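Local coordinates for solute-binding protein (Thermoactinomyces vulgaris, PDB 2ZYN) that probably binds cyclodextrins and related maltodextrins outside the cell as the sugar-capturing component of a carbohydrate uptake system, at residues V22-A27 with V54-L59; L59-K64 with L77-H82; K184-F189 with S205-Q210. All coordinates share one frame; numbering follows the deposited sequence.

Contact 1: residues V22-A27 with V54-L59; sequences VVWENA and VPVALL. With GLC (alpha-D-glucopyranose), chain B; GLC (alpha-D-glucopyranose), chain C; GLC (alpha-D-glucopyranose), chain D; GLC (alpha-D-glucopyranose), chain E.
With CG of Asn26 swung opposite its own backbone N (chi1 -174°), the amide crosses Leu58 at a slant, its OD1 close to the backbone N, while Trp24, whose CG lies opposite its carbonyl carbon (chi1 -69°), lays its indole against Val56. Behind these two side chains strands 20-25 and 50-55 run parallel. Val54 N donates almost straight to Val23 O at 2.8 Å; Glu25 N then reaches Val54 O, and Val56 N returns to Glu25 O at 2.9 Å. The methyl CG2 of Val56 stands over one face of the indole, a CH-pi contact 3.8 Å from the centroid of the five-membered ring, and Val54 lies beside Trp24, pointing the same way. Just past the first strand, Ala27 CB closes on Pro55 CB at 3.7 Å. This is a beta-alpha-beta unit, with helix 31-47 as its crossover, and it illustrates how the ends of parallel strands can build a ligand site. Asn26 OD1 accepts from Leu58 N at 2.9 Å, the donor standing above the carbonyl plane, and also from O3 of the glucose of chain B at 2.6 Å. Asn26 ND2 returns a weak bond to that same O3 and is also hydrogen-bonded to Gln32. The backbone of Asn26 is held too: its N donates to Glu25 OE1 at 2.8 Å, on the anti lone pair, while OE2 is hydrogen-bonded to Thr36 and forms a salt bridge with Lys126. One amide oxygen thus takes two donors, and the bond from Leu58 N probably helps to set the amide for the glucose hydroxyl.

Contact 2: residues L59-K64 with L77-H82; sequences LKQQEK and LVTWPH. With GLC (alpha-D-glucopyranose), chain C; GLC (alpha-D-glucopyranose), chain E; GLC (alpha-D-glucopyranose), chain F.
Gln61 and Gln62 meet strand 77-81, but Leu59, which precedes them, faces sugar: its carbonyl O accepts from O3 of the glucose of chain C at 2.6 Å, and its CD2 packs on C3 of the chain E glucose. At Gln61 the first turn of helix 61-68 meets the strand, CB lying at the edge of the Trp80 indole, 3.8 Å from CE3. The helix is the crossover from strand 50-55 to strand 77-81, in the beta-alpha order of a type 2 periplasmic-binding-protein lobe, with the indole beneath it. Gln62 follows, its CG opposite the backbone N (chi1 -178°), which carries the extended chain across the ring. Its CB sits over the six-membered ring, 3.8 Å from the centroid; the two side chains cross at about a right angle, yet the amide plane lies 26° from that of the indole. Gln62 NE2 lies over the same face, 3.2 Å from Trp80 NE1, both donors and not hydrogen-bonded, while OE1 accepts from Lys91. An alanine at Trp80 is likely to open a gap under the helix and leave the Gln62 amide without its flat support. Pro81, the next residue, puts CB 3.3 Å from O2 of the chain E glucose.

Contact 3: residues K184-F189 with S205-Q210; sequences KGAAVF and SPEAVQ
Ala186 and Ala208 form the tight heart of this contact, where the loop leaving helix 174-183 passes the first turn of helix 206-220. The methyl of Ala186 presses on the helix backbone, its CB 3.6 Å from Ala208 CA, and the small side chains on both sides allow that closeness. On one flank CB of Glu207 sits 3.2 Å from Lys184 O. Beside it the aliphatic part of Lys184 crosses Gln210, CG to CB 3.7 Å, and a bend at chi2 (-64°) then leads the chain away, so that its ammonium pairs with Asp271 and not with the helix. Two helix ends thus meet, each closed in a textbook manner. Gly185, at a positive phi of 98°, finishes helix 174-183 in a Schellman motif, a backbone shape in which a side chain would be jammed against the preceding carbonyl. Ser205 is the N-cap of helix 206-220: its OG accepts from Ala208 N at 3.1 Å, and also bonds Gly202 O. The looser side is watery. No direct hydrogen bond joins the segments; one water instead accepts from Ala187 N at 3.1 Å and bonds Ser205 OG at 2.7 Å, bridging the loop to the cap. At the other margin lies Gln210, an exposed residue, where a water makes a weak bond to its OE1. Around this junction, Ala186 also rests on Phe181 of helix 174-183, while Ala208 turns to Leu381 of helix 377-392, which places the joint among three helices.

In the fold
Contacts 1 and 2 are consecutive steps of one sugar-binding lobe, their centres 8 Å apart. They share Leu59, and strand 20-25 lies beside strand 77-81 as well as strand 50-55: a probable hydrogen bond joins Trp24 N to Leu77 O at 2.9 Å. Both touch the glucoses of chains C and E, members of a run of linked glucose units that contact 1 extends to chains B and D and contact 2 to chain F. Contact 3 touches neither: its centre is about 34 Å from contact 1's and 28 Å from contact 2's, nearest atoms about 15 Å and 10 Å. It lies across the chain's centre from contact 1, where a loop packs on the start of a helix.

Contact 1: residues V22-A27 with V54-L59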
loop_
_atom_site.group_PDB
_atom_site.type_symbol
_atom_site.label_atom_id
_atom_site.label_comp_id
_atom_site.label_asym_id
_atom_site.label_seq_id
_atom_site.Cartn_x
_atom_site.Cartn_y
_atom_site.Cartn_z
ATOM N N VAL A 22 18.183 8.176 13.579
ATOM C CA VAL A 22 17.891 6.829 13.086
ATOM C C VAL A 22 16.632 6.860 12.221
ATOM O O VAL A 22 15.617 7.445 12.604
ATOM C CB VAL A 22 17.730 5.806 14.247
ATOM C CG1 VAL A 22 17.423 4.411 13.721
ATOM C CG2 VAL A 22 18.985 5.762 15.110
ATOM N N VAL A 23 16.719 6.240 11.050
ATOM C CA VAL A 23 15.601 6.167 10.113
ATOM C C VAL A 23 15.308 4.700 9.802
ATOM O O VAL A 23 16.223 3.947 9.474
ATOM C CB VAL A 23 15.924 6.931 8.800
ATOM C CG1 VAL A 23 14.874 6.672 7.736
ATOM C CG2 VAL A 23 16.043 8.425 9.055
ATOM N N TRP A 24 14.047 4.289 9.920
ATOM C CA TRP A 24 13.657 2.953 9.467
ATOM C C TRP A 24 13.031 3.022 8.085
ATOM O O TRP A 24 11.976 3.636 7.900
ATOM C CB TRP A 24 12.684 2.272 10.434
ATOM C CG TRP A 24 13.269 1.881 11.756
ATOM C CD1 TRP A 24 14.592 1.805 12.086
ATOM C CD2 TRP A 24 12.540 1.481 12.920
ATOM N NE1 TRP A 24 14.730 1.400 13.394
ATOM C CE2 TRP A 24 13.486 1.191 13.927
ATOM C CE3 TRP A 24 11.175 1.344 13.213
ATOM C CZ2 TRP A 24 13.112 0.776 15.211
ATOM C CZ3 TRP A 24 10.803 0.929 14.487
ATOM C CH2 TRP A 24 11.772 0.650 15.469
ATOM N N GLU A 25 13.697 2.395 7.117
ATOM C CA GLU A 25 13.180 2.286 5.758
ATOM C C GLU A 25 12.828 0.835 5.459
ATOM O O GLU A 25 13.410 -0.082 6.037
ATOM C CB GLU A 25 14.198 2.829 4.740
ATOM C CG GLU A 25 13.776 2.750 3.262
ATOM C CD GLU A 25 12.503 3.529 2.946
ATOM O OE1 GLU A 25 11.395 3.021 3.218
ATOM O OE2 GLU A 25 12.609 4.646 2.397
ATOM N N ASN A 26 11.858 0.644 4.568
ATOM C CA ASN A 26 11.414 -0.681 4.144
ATOM C C ASN A 26 12.583 -1.594 3.779
ATOM O O ASN A 26 13.459 -1.215 2.996
ATOM C CB ASN A 26 10.446 -0.551 2.961
ATOM C CG ASN A 26 9.832 -1.881 2.545
ATOM O OD1 ASN A 26 9.724 -2.814 3.341
ATOM N ND2 ASN A 26 9.402 -1.959 1.286
ATOM N N ALA A 27 12.584 -2.792 4.363
ATOM C CA ALA A 27 13.636 -3.778 4.140
ATOM C C ALA A 27 13.420 -4.526 2.829
ATOM O O ALA A 27 13.152 -5.737 2.823
ATOM C CB ALA A 27 13.714 -4.749 5.320
ATOM N N VAL A 54 18.181 2.107 8.706
ATOM C CA VAL A 54 18.067 0.696 9.068
ATOM C C VAL A 54 16.866 0.051 8.367
ATOM O O VAL A 54 15.757 0.582 8.429
ATOM C CB VAL A 54 17.932 0.537 10.608
ATOM C CG1 VAL A 54 17.750 -0.928 11.008
ATOM C CG2 VAL A 54 19.134 1.151 11.321
ATOM N N PRO A 55 17.087 -1.094 7.687
ATOM C CA PRO A 55 15.981 -1.786 7.038
ATOM C C PRO A 55 15.077 -2.520 8.031
ATOM O O PRO A 55 15.543 -3.372 8.797
ATOM C CB PRO A 55 16.682 -2.771 6.096
ATOM C CG PRO A 55 17.977 -3.044 6.736
ATOM C CD PRO A 55 18.370 -1.784 7.470
ATOM N N VAL A 56 13.804 -2.140 8.025
ATOM C CA VAL A 56 12.750 -2.820 8.771
ATOM C C VAL A 56 11.544 -2.935 7.844
ATOM O O VAL A 56 11.086 -1.930 7.291
ATOM C CB VAL A 56 12.322 -2.038 10.045
ATOM C CG1 VAL A 56 11.273 -2.819 10.832
ATOM C CG2 VAL A 56 13.523 -1.718 10.934
ATOM N N ALA A 57 11.038 -4.156 7.672
ATOM C CA ALA A 57 9.885 -4.407 6.800
ATOM C C ALA A 57 8.757 -3.398 7.001
ATOM O O ALA A 57 8.364 -3.108 8.130
ATOM C CB ALA A 57 9.373 -5.827 6.989
ATOM N N LEU A 58 8.240 -2.879 5.889
ATOM C CA LEU A 58 7.172 -1.874 5.898
ATOM C C LEU A 58 6.040 -2.199 6.880
ATOM O O LEU A 58 5.582 -1.331 7.626
ATOM C CB LEU A 58 6.606 -1.713 4.482
ATOM C CG LEU A 58 5.595 -0.598 4.211
ATOM C CD1 LEU A 58 6.276 0.775 4.163
ATOM C CD2 LEU A 58 4.848 -0.879 2.921
ATOM N N LEU A 59 5.531 -3.429 6.796
ATOM C CA LEU A 59 4.424 -3.892 7.627
ATOM C C LEU A 59 4.796 -4.353 9.053
ATOM O O LEU A 59 3.911 -4.743 9.828
ATOM C CB LEU A 59 3.586 -4.933 6.846
ATOM C CG LEU A 59 2.964 -4.471 5.502
ATOM C CD1 LEU A 59 2.279 -5.627 4.772
ATOM C CD2 LEU A 59 1.970 -3.333 5.720
HETATM C C1 GLC B . 8.188 -8.360 2.237
HETATM C C2 GLC B . 9.032 -7.105 2.311
HETATM C C3 GLC B . 8.305 -5.888 1.709
HETATM C C4 GLC B . 7.762 -6.122 0.275
HETATM C C5 GLC B . 7.090 -7.567 0.128
HETATM C C6 GLC B . 7.049 -8.092 -1.314
HETATM O O2 GLC B . 9.468 -6.793 3.646
HETATM O O3 GLC B . 9.181 -4.759 1.720
HETATM O O4 GLC B . 6.772 -5.118 0.086
HETATM O O5 GLC B . 7.725 -8.643 0.919
HETATM O O6 GLC B . 8.363 -8.077 -1.848
HETATM C C1 GLC C . -1.807 -4.828 8.008
HETATM C C2 GLC C . -0.693 -4.625 9.005
HETATM C C3 GLC C . 0.364 -5.717 8.867
HETATM C C4 GLC C . -0.224 -7.174 8.915
HETATM C C5 GLC C . -1.452 -7.279 7.963
HETATM C C6 GLC C . -2.308 -8.545 8.116
HETATM O O2 GLC C . -0.093 -3.331 8.900
HETATM O O3 GLC C . 1.427 -5.604 9.767
HETATM O O4 GLC C . 0.829 -7.988 8.396
HETATM O O5 GLC C . -2.361 -6.157 8.112
HETATM O O6 GLC C . -2.737 -8.626 9.495
HETATM C C1 GLC D . 6.597 -4.683 -1.319
HETATM C C2 GLC D . 6.410 -3.160 -1.352
HETATM C C3 GLC D . 5.179 -2.806 -0.546
HETATM C C4 GLC D . 3.899 -3.546 -1.060
HETATM C C5 GLC D . 4.154 -5.082 -1.138
HETATM C C6 GLC D . 3.088 -5.848 -1.919
HETATM O O2 GLC D . 7.547 -2.474 -0.874
HETATM O O3 GLC D . 4.941 -1.393 -0.530
HETATM O O4 GLC D . 2.818 -3.241 -0.197
HETATM O O5 GLC D . 5.426 -5.339 -1.799
HETATM O O6 GLC D . 3.416 -7.218 -1.962
HETATM C C1 GLC E . -2.154 -2.888 3.065
HETATM C C2 GLC E . -2.181 -1.966 4.274
HETATM C C3 GLC E . -1.506 -2.635 5.477
HETATM C C4 GLC E . -2.101 -4.054 5.772
HETATM C C5 GLC E . -2.152 -4.909 4.489
HETATM C C6 GLC E . -2.938 -6.191 4.644
HETATM O O2 GLC E . -1.582 -0.712 3.997
HETATM O O3 GLC E . -1.497 -1.856 6.638
HETATM O O4 GLC E . -1.239 -4.685 6.681
HETATM O O5 GLC E . -2.741 -4.162 3.388
HETATM O O6 GLC E . -2.623 -7.074 3.590
#

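Contact 2: residues L59-K64 with L77-H82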
loop_
_atom_site.group_PDB
_atom_site.type_symbol
_atom_site.label_atom_id
_atom_site.label_comp_id
_atom_site.label_asym_id
_atom_site.label_seq_id
_atom_site.Cartn_x
_atom_site.Cartn_y
_atom_site.Cartn_z
ATOM N N LEU A 59 5.531 -3.429 6.796
ATOM C CA LEU A 59 4.424 -3.892 7.627
ATOM C C LEU A 59 4.796 -4.353 9.053
ATOM O O LEU A 59 3.911 -4.743 9.828
ATOM C CB LEU A 59 3.586 -4.933 6.846
ATOM C CG LEU A 59 2.964 -4.471 5.502
ATOM C CD1 LEU A 59 2.279 -5.627 4.772
ATOM C CD2 LEU A 59 1.970 -3.333 5.720
ATOM N N LYS A 60 6.097 -4.310 9.384
ATOM C CA LYS A 60 6.558 -4.663 10.723
ATOM C C LYS A 60 6.940 -3.428 11.539
ATOM O O LYS A 60 7.073 -3.512 12.765
ATOM C CB LYS A 60 7.725 -5.652 10.656
ATOM C CG LYS A 60 7.344 -7.043 10.147
ATOM C CD LYS A 60 8.514 -8.025 10.230
ATOM C CE LYS A 60 8.737 -8.534 11.653
ATOM N NZ LYS A 60 9.886 -9.481 11.744
ATOM N N GLN A 61 7.098 -2.286 10.863
ATOM C CA GLN A 61 7.588 -1.063 11.508
ATOM C C GLN A 61 6.709 -0.539 12.642
ATOM O O GLN A 61 7.231 -0.138 13.683
ATOM C CB GLN A 61 7.834 0.053 10.481
ATOM C CG GLN A 61 9.106 -0.145 9.660
ATOM C CD GLN A 61 9.585 1.107 8.945
ATOM O OE1 GLN A 61 10.237 1.027 7.903
ATOM N NE2 GLN A 61 9.277 2.266 9.505
ATOM N N GLN A 62 5.391 -0.533 12.442
ATOM C CA GLN A 62 4.470 -0.010 13.459
ATOM C C GLN A 62 4.490 -0.874 14.711
ATOM O O GLN A 62 4.504 -0.354 15.831
ATOM C CB GLN A 62 3.047 0.131 12.904
ATOM C CG GLN A 62 2.033 0.713 13.902
ATOM C CD GLN A 62 0.820 1.348 13.235
ATOM O OE1 GLN A 62 -0.119 1.775 13.912
ATOM N NE2 GLN A 62 0.834 1.416 11.915
ATOM N N GLU A 63 4.507 -2.192 14.516
ATOM C CA GLU A 63 4.579 -3.130 15.633
ATOM C C GLU A 63 5.912 -3.026 16.373
ATOM O O GLU A 63 5.942 -3.084 17.603
ATOM C CB GLU A 63 4.322 -4.570 15.169
ATOM C CG GLU A 63 2.887 -4.837 14.702
ATOM C CD GLU A 63 1.840 -4.544 15.771
ATOM O OE1 GLU A 63 2.090 -4.827 16.966
ATOM O OE2 GLU A 63 0.759 -4.027 15.414
ATOM N N LYS A 64 6.998 -2.843 15.624
ATOM C CA LYS A 64 8.338 -2.718 16.209
ATOM C C LYS A 64 8.498 -1.429 17.022
ATOM O O LYS A 64 9.107 -1.440 18.099
ATOM C CB LYS A 64 9.417 -2.807 15.124
ATOM C CG LYS A 64 10.843 -2.911 15.655
ATOM C CD LYS A 64 11.860 -2.868 14.519
ATOM C CE LYS A 64 13.285 -2.993 15.032
ATOM N NZ LYS A 64 13.570 -4.350 15.573
ATOM N N LEU A 77 12.633 8.649 12.522
ATOM C CA LEU A 77 11.729 8.611 11.374
ATOM C C LEU A 77 11.375 7.177 11.007
ATOM O O LEU A 77 12.249 6.304 10.936
ATOM C CB LEU A 77 12.346 9.315 10.161
ATOM C CG LEU A 77 12.024 10.785 9.859
ATOM C CD1 LEU A 77 11.832 11.636 11.102
ATOM C CD2 LEU A 77 13.088 11.377 8.953
ATOM N N VAL A 78 10.084 6.956 10.775
ATOM C CA VAL A 78 9.538 5.646 10.420
ATOM C C VAL A 78 8.610 5.804 9.212
ATOM O O VAL A 78 8.256 6.922 8.843
ATOM C CB VAL A 78 8.759 5.013 11.607
ATOM C CG1 VAL A 78 9.703 4.700 12.771
ATOM C CG2 VAL A 78 7.616 5.935 12.070
ATOM N N THR A 79 8.226 4.690 8.596
ATOM C CA THR A 79 7.334 4.725 7.436
ATOM C C THR A 79 6.399 3.517 7.356
ATOM O O THR A 79 6.804 2.387 7.624
ATOM C CB THR A 79 8.135 4.883 6.107
ATOM O OG1 THR A 79 7.228 5.050 5.009
ATOM C CG2 THR A 79 9.062 3.677 5.860
ATOM N N TRP A 80 5.148 3.787 6.998
ATOM C CA TRP A 80 4.156 2.757 6.669
ATOM C C TRP A 80 2.966 3.377 5.941
ATOM O O TRP A 80 2.754 4.592 6.038
ATOM C CB TRP A 80 3.703 1.958 7.905
ATOM C CG TRP A 80 3.192 2.762 9.061
ATOM C CD1 TRP A 80 1.971 3.363 9.173
ATOM C CD2 TRP A 80 3.880 3.015 10.290
ATOM N NE1 TRP A 80 1.862 3.987 10.393
ATOM C CE2 TRP A 80 3.019 3.789 11.099
ATOM C CE3 TRP A 80 5.144 2.667 10.785
ATOM C CZ2 TRP A 80 3.382 4.228 12.378
ATOM C CZ3 TRP A 80 5.507 3.103 12.059
ATOM C CH2 TRP A 80 4.622 3.872 12.843
ATOM N N PRO A 81 2.195 2.556 5.195
ATOM C CA PRO A 81 1.010 3.095 4.516
ATOM C C PRO A 81 0.015 3.733 5.493
ATOM O O PRO A 81 -0.115 3.287 6.629
ATOM C CB PRO A 81 0.396 1.867 3.839
ATOM C CG PRO A 81 1.514 0.891 3.717
ATOM C CD PRO A 81 2.370 1.115 4.923
ATOM N N HIS A 82 -0.678 4.765 5.024
ATOM C CA HIS A 82 -1.466 5.652 5.877
ATOM C C HIS A 82 -2.679 5.021 6.565
ATOM O O HIS A 82 -3.254 5.640 7.459
ATOM C CB HIS A 82 -1.957 6.832 5.045
ATOM C CG HIS A 82 -3.022 6.454 4.069
ATOM N ND1 HIS A 82 -4.366 6.624 4.329
ATOM C CD2 HIS A 82 -2.947 5.868 2.852
ATOM C CE1 HIS A 82 -5.069 6.181 3.303
ATOM N NE2 HIS A 82 -4.231 5.718 2.393
HETATM C C1 GLC C . -1.807 -4.828 8.008
HETATM C C2 GLC C . -0.693 -4.625 9.005
HETATM C C3 GLC C . 0.364 -5.717 8.867
HETATM C C4 GLC C . -0.224 -7.174 8.915
HETATM C C5 GLC C . -1.452 -7.279 7.963
HETATM C C6 GLC C . -2.308 -8.545 8.116
HETATM O O2 GLC C . -0.093 -3.331 8.900
HETATM O O3 GLC C . 1.427 -5.604 9.767
HETATM O O4 GLC C . 0.829 -7.988 8.396
HETATM O O5 GLC C . -2.361 -6.157 8.112
HETATM O O6 GLC C . -2.737 -8.626 9.495
HETATM C C1 GLC E . -2.154 -2.888 3.065
HETATM C C2 GLC E . -2.181 -1.966 4.274
HETATM C C3 GLC E . -1.506 -2.635 5.477
HETATM C C4 GLC E . -2.101 -4.054 5.772
HETATM C C5 GLC E . -2.152 -4.909 4.489
HETATM C C6 GLC E . -2.938 -6.191 4.644
HETATM O O2 GLC E . -1.582 -0.712 3.997
HETATM O O3 GLC E . -1.497 -1.856 6.638
HETATM O O4 GLC E . -1.239 -4.685 6.681
HETATM O O5 GLC E . -2.741 -4.162 3.388
HETATM O O6 GLC E . -2.623 -7.074 3.590
HETATM C C1 GLC F . 1.584 -2.940 -0.830
HETATM C C2 GLC F . 1.142 -1.581 -0.241
HETATM C C3 GLC F . 0.481 -1.714 1.191
HETATM C C4 GLC F . -0.434 -2.949 1.345
HETATM C C5 GLC F . 0.264 -4.233 0.843
HETATM C C6 GLC F . -0.640 -5.471 0.943
HETATM O O2 GLC F . 2.245 -0.660 -0.168
HETATM O O3 GLC F . -0.341 -0.589 1.457
HETATM O O4 GLC F . -0.791 -3.121 2.716
HETATM O O5 GLC F . 0.699 -4.083 -0.523
HETATM O O6 GLC F . 0.171 -6.619 0.916
#

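Contact 3: residues K184-F189 with S205-Q210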
loop_
_atom_site.group_PDB
_atom_site.type_symbol
_atom_site.label_atom_id
_atom_site.label_comp_id
_atom_site.label_asym_id
_atom_site.label_seq_id
_atom_site.Cartn_x
_atom_site.Cartn_y
_atom_site.Cartn_z
ATOM N N LYS A 184 -19.438 -4.498 -6.030
ATOM C CA LYS A 184 -20.744 -5.009 -5.626
ATOM C C LYS A 184 -21.501 -4.044 -4.718
ATOM O O LYS A 184 -22.647 -4.303 -4.352
ATOM C CB LYS A 184 -20.605 -6.387 -4.970
ATOM C CG LYS A 184 -19.904 -7.433 -5.836
ATOM C CD LYS A 184 -20.698 -7.758 -7.094
ATOM C CE LYS A 184 -19.879 -8.588 -8.067
ATOM N NZ LYS A 184 -20.565 -8.677 -9.382
ATOM N N GLY A 185 -20.860 -2.927 -4.376
ATOM C CA GLY A 185 -21.453 -1.924 -3.497
ATOM C C GLY A 185 -21.009 -2.043 -2.052
ATOM O O GLY A 185 -21.533 -1.347 -1.181
ATOM N N ALA A 186 -20.040 -2.919 -1.792
ATOM C CA ALA A 186 -19.531 -3.119 -0.436
ATOM C C ALA A 186 -18.529 -2.042 -0.040
ATOM O O ALA A 186 -17.858 -1.460 -0.892
ATOM C CB ALA A 186 -18.913 -4.498 -0.295
ATOM N N ALA A 187 -18.445 -1.783 1.263
ATOM C CA ALA A 187 -17.530 -0.787 1.804
ATOM C C ALA A 187 -16.936 -1.273 3.120
ATOM O O ALA A 187 -17.582 -2.023 3.855
ATOM C CB ALA A 187 -18.251 0.538 1.997
ATOM N N VAL A 188 -15.706 -0.849 3.403
ATOM C CA VAL A 188 -15.054 -1.141 4.679
ATOM C C VAL A 188 -15.882 -0.526 5.810
ATOM O O VAL A 188 -16.258 -1.209 6.762
ATOM C CB VAL A 188 -13.599 -0.598 4.724
ATOM C CG1 VAL A 188 -12.913 -0.989 6.030
ATOM C CG2 VAL A 188 -12.796 -1.097 3.529
ATOM N N PHE A 189 -16.155 0.771 5.686
ATOM C CA PHE A 189 -17.051 1.481 6.593
ATOM C C PHE A 189 -18.170 2.130 5.787
ATOM O O PHE A 189 -17.940 2.624 4.679
ATOM C CB PHE A 189 -16.290 2.541 7.395
ATOM C CG PHE A 189 -15.164 1.988 8.226
ATOM C CD1 PHE A 189 -13.843 2.137 7.813
ATOM C CD2 PHE A 189 -15.423 1.319 9.418
ATOM C CE1 PHE A 189 -12.797 1.624 8.572
ATOM C CE2 PHE A 189 -14.382 0.799 10.186
ATOM C CZ PHE A 189 -13.065 0.954 9.760
ATOM N N SER A 205 -22.011 -7.172 4.914
ATOM C CA SER A 205 -23.231 -6.834 4.196
ATOM C C SER A 205 -23.461 -7.851 3.074
ATOM O O SER A 205 -22.511 -8.494 2.622
ATOM C CB SER A 205 -23.131 -5.423 3.610
ATOM O OG SER A 205 -22.206 -5.382 2.538
ATOM N N PRO A 206 -24.724 -8.023 2.638
ATOM C CA PRO A 206 -25.005 -8.845 1.455
ATOM C C PRO A 206 -24.075 -8.564 0.268
ATOM O O PRO A 206 -23.609 -9.504 -0.379
ATOM C CB PRO A 206 -26.462 -8.497 1.107
ATOM C CG PRO A 206 -26.918 -7.483 2.124
ATOM C CD PRO A 206 -25.960 -7.517 3.263
ATOM N N GLU A 207 -23.801 -7.288 -0.004
ATOM C CA GLU A 207 -22.891 -6.910 -1.097
ATOM C C GLU A 207 -21.447 -7.340 -0.853
ATOM O O GLU A 207 -20.717 -7.630 -1.804
ATOM C CB GLU A 207 -22.953 -5.408 -1.411
ATOM C CG GLU A 207 -23.295 -4.493 -0.247
ATOM C CD GLU A 207 -24.791 -4.378 -0.013
ATOM O OE1 GLU A 207 -25.510 -3.895 -0.918
ATOM O OE2 GLU A 207 -25.247 -4.761 1.083
ATOM N N ALA A 208 -21.043 -7.376 0.415
ATOM C CA ALA A 208 -19.707 -7.844 0.786
ATOM C C ALA A 208 -19.560 -9.342 0.540
ATOM O O ALA A 208 -18.477 -9.810 0.176
ATOM C CB ALA A 208 -19.395 -7.504 2.235
ATOM N N VAL A 209 -20.650 -10.085 0.734
ATOM C CA VAL A 209 -20.663 -11.525 0.463
ATOM C C VAL A 209 -20.552 -11.756 -1.042
ATOM O O VAL A 209 -19.861 -12.676 -1.482
ATOM C CB VAL A 209 -21.909 -12.236 1.060
ATOM C CG1 VAL A 209 -21.939 -13.713 0.662
ATOM C CG2 VAL A 209 -21.915 -12.115 2.578
ATOM N N GLN A 210 -21.212 -10.895 -1.818
ATOM C CA GLN A 210 -21.099 -10.911 -3.278
ATOM C C GLN A 210 -19.646 -10.745 -3.725
ATOM O O GLN A 210 -19.185 -11.452 -4.622
ATOM C CB GLN A 210 -21.961 -9.814 -3.909
ATOM C CG GLN A 210 -23.458 -10.040 -3.847
ATOM C CD GLN A 210 -24.228 -8.942 -4.560
ATOM O OE1 GLN A 210 -24.060 -8.726 -5.763
ATOM N NE2 GLN A 210 -25.080 -8.244 -3.821
HETATM O O HOH W 1 -24.105 -5.911 -5.405
HETATM O O HOH W 2 -20.788 -3.097 2.760
#